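Local coordinates for protein NAD-dependent epimerase/dehydratase (Methylobacillus flagellatus KT, PDB 3GPI) that is of unknown function but probably binds a nicotinamide adenine dinucleotide cofactor through its Rossmann-type domain, as in other members of the epimerase/dehydratase family, at residues 56-69 with 92-106. Residues are numbered along the deposited sequence; the frame is centred on the assembly and turned at random.
Sequences LASIVHLRPEILVY and TLSALEGAPLQHVFF
Residues 66-69 and 103-106 run side by side as parallel strands, their axes 4.7 Å apart at 13°, joined by backbone bonds from Leu67 N to His103 O, Phe105 N to Leu67 O and Tyr69 N to Phe105 O. Before the strands begin, Glu65 O accepts a 2.7 Å bond from Gln102 N. On the face carrying Leu67 and Tyr69, Leu67 swings its CG anti to the backbone N (chi1 172°), which brings CD2 within 3.9 Å of Leu93 CD2 and also against Leu96 CD1; a branched aliphatic chain suits this seam between sheet and helix. Tyr69 CD2 lies 3.7 Å from Phe106 CE1, the two rings meeting rim to rim with planes 13° apart, neither over the face of the other, while CE1 on its other flank meets Thr92 OG1, a hydroxyl already bonded to Gly88 O. With an alanine at Tyr69, the Phe106 ring would probably lose its neighbour and a gap would be likely to open toward Thr92. On the other face, Ile66 CG2 meets the edge of the Phe105 ring in its plane, 3.6 Å from CD2. At the helix end, small Ala95 lets Leu56 and Ile59 come close, and a water bridges Leu56 O, Val60 N and Ala95 O. Gly98 takes a positive phi in a type II turn where a CB would jam against the preceding carbonyl; its O receives Arg63 NH2 at 2.9 Å, and Pro100 CD sits over one face of the guanidinium, off toward its rim. Strands 66-69 and 103-109 are linked by a right-handed beta-alpha-beta crossover whose connection includes helix 86-95 in the Rossmann-type sheet: strand 6-9 flanks 66-69, helix 132-143 packs on Phe106, and helix 187-201 covers Phe105.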
loop_
_atom_site.group_PDB
_atom_site.type_symbol
_atom_site.label_atom_id
_atom_site.label_comp_id
_atom_site.label_asym_id
_atom_site.label_seq_id
_atom_site.Cartn_x
_atom_site.Cartn_y
_atom_site.Cartn_z
ATOM N N LEU A 56 -23.474 0.206 7.144
ATOM C CA LEU A 56 -23.066 -0.333 5.814
ATOM C C LEU A 56 -24.235 -0.762 4.933
ATOM O O LEU A 56 -24.046 -1.363 3.866
ATOM C CB LEU A 56 -22.123 -1.518 5.989
ATOM C CG LEU A 56 -20.820 -1.254 6.772
ATOM C CD1 LEU A 56 -20.086 -2.536 7.030
ATOM C CD2 LEU A 56 -19.926 -0.250 6.064
ATOM N N ALA A 57 -25.447 -0.465 5.362
ATOM C CA ALA A 57 -26.611 -0.982 4.660
ATOM C C ALA A 57 -26.838 -0.322 3.312
ATOM O O ALA A 57 -27.627 -0.830 2.545
ATOM C CB ALA A 57 -27.859 -0.842 5.527
ATOM N N SER A 58 -26.180 0.801 3.025
ATOM C CA SER A 58 -26.409 1.528 1.762
ATOM C C SER A 58 -25.441 1.085 0.665
ATOM O O SER A 58 -25.686 1.320 -0.527
ATOM C CB SER A 58 -26.235 3.036 1.979
ATOM O OG SER A 58 -24.867 3.389 2.027
ATOM N N ILE A 59 -24.320 0.496 1.041
ATOM C CA ILE A 59 -23.251 0.307 0.040
ATOM C C ILE A 59 -23.622 -0.662 -1.088
ATOM O O ILE A 59 -23.120 -0.518 -2.210
ATOM C CB ILE A 59 -21.850 -0.047 0.634
ATOM C CG1 ILE A 59 -21.787 -1.448 1.266
ATOM C CG2 ILE A 59 -21.389 1.043 1.612
ATOM C CD1 ILE A 59 -20.366 -1.808 1.721
ATOM N N VAL A 60 -24.478 -1.647 -0.832
ATOM C CA VAL A 60 -24.864 -2.565 -1.898
ATOM C C VAL A 60 -25.586 -1.843 -3.021
ATOM O O VAL A 60 -25.572 -2.325 -4.174
ATOM C CB VAL A 60 -25.691 -3.739 -1.346
ATOM C CG1 VAL A 60 -27.148 -3.332 -1.079
ATOM C CG2 VAL A 60 -25.619 -4.949 -2.265
ATOM N N HIS A 61 -26.180 -0.686 -2.727
ATOM C CA HIS A 61 -26.829 0.069 -3.816
ATOM C C HIS A 61 -25.840 0.625 -4.829
ATOM O O HIS A 61 -26.219 0.976 -5.962
ATOM C CB HIS A 61 -27.686 1.179 -3.277
ATOM C CG HIS A 61 -28.978 0.718 -2.700
ATOM N ND1 HIS A 61 -29.622 1.428 -1.714
ATOM C CD2 HIS A 61 -29.738 -0.378 -2.947
ATOM C CE1 HIS A 61 -30.736 0.791 -1.382
ATOM N NE2 HIS A 61 -30.828 -0.308 -2.118
ATOM N N LEU A 62 -24.575 0.716 -4.450
ATOM C CA LEU A 62 -23.548 1.127 -5.399
ATOM C C LEU A 62 -23.264 0.066 -6.452
ATOM O O LEU A 62 -22.673 0.346 -7.495
ATOM C CB LEU A 62 -22.236 1.439 -4.670
ATOM C CG LEU A 62 -22.299 2.607 -3.691
ATOM C CD1 LEU A 62 -21.025 2.597 -2.822
ATOM C CD2 LEU A 62 -22.454 3.905 -4.454
ATOM N N ARG A 63 -23.671 -1.155 -6.176
ATOM C CA ARG A 63 -23.458 -2.284 -7.076
ATOM C C ARG A 63 -22.052 -2.327 -7.704
ATOM O O ARG A 63 -21.909 -2.403 -8.916
ATOM C CB ARG A 63 -24.554 -2.293 -8.164
ATOM C CG ARG A 63 -25.924 -2.522 -7.530
ATOM C CD ARG A 63 -27.025 -2.867 -8.538
ATOM N NE ARG A 63 -26.666 -4.081 -9.277
ATOM C CZ ARG A 63 -26.624 -5.303 -8.762
ATOM N NH1 ARG A 63 -26.201 -6.306 -9.518
ATOM N NH2 ARG A 63 -27.043 -5.565 -7.537
ATOM N N PRO A 64 -21.012 -2.309 -6.863
ATOM C CA PRO A 64 -19.682 -2.336 -7.481
ATOM C C PRO A 64 -19.381 -3.713 -8.099
ATOM O O PRO A 64 -19.824 -4.742 -7.576
ATOM C CB PRO A 64 -18.754 -2.109 -6.276
ATOM C CG PRO A 64 -19.516 -2.739 -5.120
ATOM C CD PRO A 64 -20.927 -2.250 -5.384
ATOM N N GLU A 65 -18.606 -3.726 -9.183
ATOM C CA GLU A 65 -18.021 -4.964 -9.677
ATOM C C GLU A 65 -16.682 -5.227 -9.003
ATOM O O GLU A 65 -16.240 -6.372 -8.964
ATOM C CB GLU A 65 -17.808 -4.864 -11.178
ATOM C CG GLU A 65 -19.091 -5.201 -11.959
ATOM C CD GLU A 65 -19.883 -4.010 -12.470
ATOM O OE1 GLU A 65 -19.324 -2.904 -12.702
ATOM O OE2 GLU A 65 -21.100 -4.216 -12.710
ATOM N N ILE A 66 -16.026 -4.171 -8.502
ATOM C CA ILE A 66 -14.718 -4.317 -7.893
ATOM C C ILE A 66 -14.710 -3.633 -6.529
ATOM O O ILE A 66 -15.181 -2.489 -6.396
ATOM C CB ILE A 66 -13.607 -3.685 -8.773
ATOM C CG1 ILE A 66 -13.583 -4.264 -10.179
ATOM C CG2 ILE A 66 -12.222 -3.766 -8.110
ATOM C CD1 ILE A 66 -13.073 -5.673 -10.299
ATOM N N LEU A 67 -14.227 -4.352 -5.501
ATOM C CA LEU A 67 -13.927 -3.739 -4.211
ATOM C C LEU A 67 -12.431 -3.594 -4.049
ATOM O O LEU A 67 -11.724 -4.579 -4.238
ATOM C CB LEU A 67 -14.470 -4.611 -3.089
ATOM C CG LEU A 67 -14.074 -4.201 -1.662
ATOM C CD1 LEU A 67 -14.618 -2.833 -1.270
ATOM C CD2 LEU A 67 -14.561 -5.285 -0.683
ATOM N N VAL A 68 -11.956 -2.382 -3.725
ATOM C CA VAL A 68 -10.570 -2.218 -3.287
ATOM C C VAL A 68 -10.636 -1.888 -1.804
ATOM O O VAL A 68 -11.220 -0.867 -1.436
ATOM C CB VAL A 68 -9.845 -1.071 -4.049
ATOM C CG1 VAL A 68 -8.405 -0.994 -3.586
ATOM C CG2 VAL A 68 -9.910 -1.321 -5.538
ATOM N N TYR A 69 -10.076 -2.755 -0.971
ATOM C CA TYR A 69 -10.186 -2.576 0.458
ATOM C C TYR A 69 -8.837 -2.136 1.002
ATOM O O TYR A 69 -7.885 -2.905 0.965
ATOM C CB TYR A 69 -10.646 -3.890 1.096
ATOM C CG TYR A 69 -11.082 -3.752 2.531
ATOM C CD1 TYR A 69 -12.391 -3.424 2.842
ATOM C CD2 TYR A 69 -10.170 -3.929 3.568
ATOM C CE1 TYR A 69 -12.790 -3.274 4.147
ATOM C CE2 TYR A 69 -10.566 -3.807 4.885
ATOM C CZ TYR A 69 -11.871 -3.467 5.161
ATOM O OH TYR A 69 -12.255 -3.320 6.467
ATOM N N THR A 92 -17.829 -5.578 5.520
ATOM C CA THR A 92 -17.931 -4.976 4.188
ATOM C C THR A 92 -18.352 -6.017 3.162
ATOM O O THR A 92 -19.260 -5.771 2.350
ATOM C CB THR A 92 -16.592 -4.348 3.775
ATOM O OG1 THR A 92 -16.263 -3.286 4.670
ATOM C CG2 THR A 92 -16.701 -3.726 2.401
ATOM N N LEU A 93 -17.736 -7.190 3.153
ATOM C CA LEU A 93 -18.151 -8.215 2.229
ATOM C C LEU A 93 -19.592 -8.656 2.447
ATOM O O LEU A 93 -20.355 -8.813 1.505
ATOM C CB LEU A 93 -17.224 -9.415 2.308
ATOM C CG LEU A 93 -15.784 -9.108 1.909
ATOM C CD1 LEU A 93 -14.863 -10.266 2.354
ATOM C CD2 LEU A 93 -15.706 -8.908 0.396
ATOM N N SER A 94 -19.974 -8.839 3.708
ATOM C CA SER A 94 -21.340 -9.214 4.024
ATOM C C SER A 94 -22.324 -8.149 3.515
ATOM O O SER A 94 -23.382 -8.498 2.956
ATOM C CB SER A 94 -21.487 -9.356 5.528
ATOM O OG SER A 94 -22.852 -9.604 5.847
ATOM N N ALA A 95 -21.965 -6.884 3.681
ATOM C CA ALA A 95 -22.848 -5.766 3.278
ATOM C C ALA A 95 -22.973 -5.708 1.759
ATOM O O ALA A 95 -23.920 -5.098 1.243
ATOM C CB ALA A 95 -22.346 -4.448 3.814
ATOM N N LEU A 96 -22.027 -6.308 1.041
ATOM C CA LEU A 96 -22.054 -6.308 -0.418
ATOM C C LEU A 96 -22.778 -7.498 -0.977
ATOM O O LEU A 96 -22.729 -7.720 -2.184
ATOM C CB LEU A 96 -20.634 -6.236 -1.002
ATOM C CG LEU A 96 -20.048 -4.828 -0.851
ATOM C CD1 LEU A 96 -18.552 -4.796 -1.181
ATOM C CD2 LEU A 96 -20.806 -3.792 -1.702
ATOM N N GLU A 97 -23.410 -8.309 -0.123
ATOM C CA GLU A 97 -24.236 -9.384 -0.610
ATOM C C GLU A 97 -25.371 -8.781 -1.433
ATOM O O GLU A 97 -26.257 -8.017 -0.952
ATOM C CB GLU A 97 -24.754 -10.297 0.512
ATOM C CG GLU A 97 -25.423 -11.571 0.006
ATOM C CD GLU A 97 -25.431 -12.702 1.026
ATOM O OE1 GLU A 97 -25.701 -13.859 0.644
ATOM O OE2 GLU A 97 -25.159 -12.428 2.207
ATOM N N GLY A 98 -25.339 -9.158 -2.692
ATOM C CA GLY A 98 -26.273 -8.663 -3.696
ATOM C C GLY A 98 -25.571 -7.877 -4.795
ATOM O O GLY A 98 -26.131 -7.724 -5.876
ATOM N N ALA A 99 -24.392 -7.317 -4.508
ATOM C CA ALA A 99 -23.640 -6.581 -5.534
ATOM C C ALA A 99 -23.067 -7.578 -6.534
ATOM O O ALA A 99 -22.810 -8.737 -6.199
ATOM C CB ALA A 99 -22.482 -5.803 -4.879
ATOM N N PRO A 100 -22.813 -7.135 -7.764
ATOM C CA PRO A 100 -22.278 -7.952 -8.840
ATOM C C PRO A 100 -20.756 -8.003 -8.716
ATOM O O PRO A 100 -20.032 -7.734 -9.669
ATOM C CB PRO A 100 -22.728 -7.188 -10.071
ATOM C CG PRO A 100 -22.633 -5.764 -9.643
ATOM C CD PRO A 100 -23.112 -5.770 -8.195
ATOM N N LEU A 101 -20.296 -8.360 -7.528
ATOM C CA LEU A 101 -18.878 -8.292 -7.218
ATOM C C LEU A 101 -18.080 -9.361 -7.965
ATOM O O LEU A 101 -18.369 -10.561 -7.861
ATOM C CB LEU A 101 -18.733 -8.442 -5.697
ATOM C CG LEU A 101 -17.360 -8.195 -5.074
ATOM C CD1 LEU A 101 -16.993 -6.753 -5.335
ATOM C CD2 LEU A 101 -17.436 -8.452 -3.556
ATOM N N GLN A 102 -17.079 -8.919 -8.721
ATOM C CA GLN A 102 -16.250 -9.815 -9.533
ATOM C C GLN A 102 -14.844 -9.992 -8.973
ATOM O O GLN A 102 -14.173 -10.971 -9.286
ATOM C CB GLN A 102 -16.134 -9.273 -10.952
ATOM C CG GLN A 102 -17.458 -9.296 -11.717
ATOM C CD GLN A 102 -17.371 -8.551 -13.033
ATOM O OE1 GLN A 102 -16.663 -7.537 -13.150
ATOM N NE2 GLN A 102 -18.131 -9.017 -14.023
ATOM N N HIS A 103 -14.361 -9.041 -8.188
ATOM C CA HIS A 103 -13.009 -9.140 -7.677
ATOM C C HIS A 103 -12.845 -8.257 -6.474
ATOM O O HIS A 103 -13.406 -7.170 -6.395
ATOM C CB HIS A 103 -11.963 -8.738 -8.733
ATOM C CG HIS A 103 -10.666 -9.482 -8.590
ATOM N ND1 HIS A 103 -10.524 -10.811 -8.914
ATOM C CD2 HIS A 103 -9.477 -9.099 -8.066
ATOM C CE1 HIS A 103 -9.282 -11.196 -8.673
ATOM N NE2 HIS A 103 -8.628 -10.177 -8.152
ATOM N N VAL A 104 -12.048 -8.747 -5.523
ATOM C CA VAL A 104 -11.627 -7.955 -4.375
ATOM C C VAL A 104 -10.116 -7.740 -4.413
ATOM O O VAL A 104 -9.360 -8.695 -4.480
ATOM C CB VAL A 104 -11.972 -8.650 -3.072
ATOM C CG1 VAL A 104 -11.478 -7.815 -1.895
ATOM C CG2 VAL A 104 -13.459 -8.875 -2.971
ATOM N N PHE A 105 -9.665 -6.487 -4.401
ATOM C CA PHE A 105 -8.247 -6.163 -4.215
ATOM C C PHE A 105 -8.057 -5.752 -2.774
ATOM O O PHE A 105 -8.712 -4.801 -2.299
ATOM C CB PHE A 105 -7.799 -5.041 -5.159
ATOM C CG PHE A 105 -7.815 -5.420 -6.604
ATOM C CD1 PHE A 105 -6.728 -6.080 -7.155
ATOM C CD2 PHE A 105 -8.931 -5.184 -7.421
ATOM C CE1 PHE A 105 -6.718 -6.438 -8.482
ATOM C CE2 PHE A 105 -8.916 -5.554 -8.770
ATOM C CZ PHE A 105 -7.825 -6.181 -9.300
ATOM N N PHE A 106 -7.187 -6.470 -2.046
ATOM C CA PHE A 106 -7.029 -6.195 -0.640
ATOM C C PHE A 106 -5.620 -5.689 -0.399
ATOM O O PHE A 106 -4.647 -6.399 -0.740
ATOM C CB PHE A 106 -7.299 -7.489 0.137
ATOM C CG PHE A 106 -7.057 -7.382 1.612
ATOM C CD1 PHE A 106 -8.003 -6.809 2.451
ATOM C CD2 PHE A 106 -5.877 -7.862 2.161
ATOM C CE1 PHE A 106 -7.770 -6.686 3.841
ATOM C CE2 PHE A 106 -5.632 -7.760 3.537
ATOM C CZ PHE A 106 -6.564 -7.173 4.373
HETATM O O HOH W 1 -25.158 -2.755 1.810
#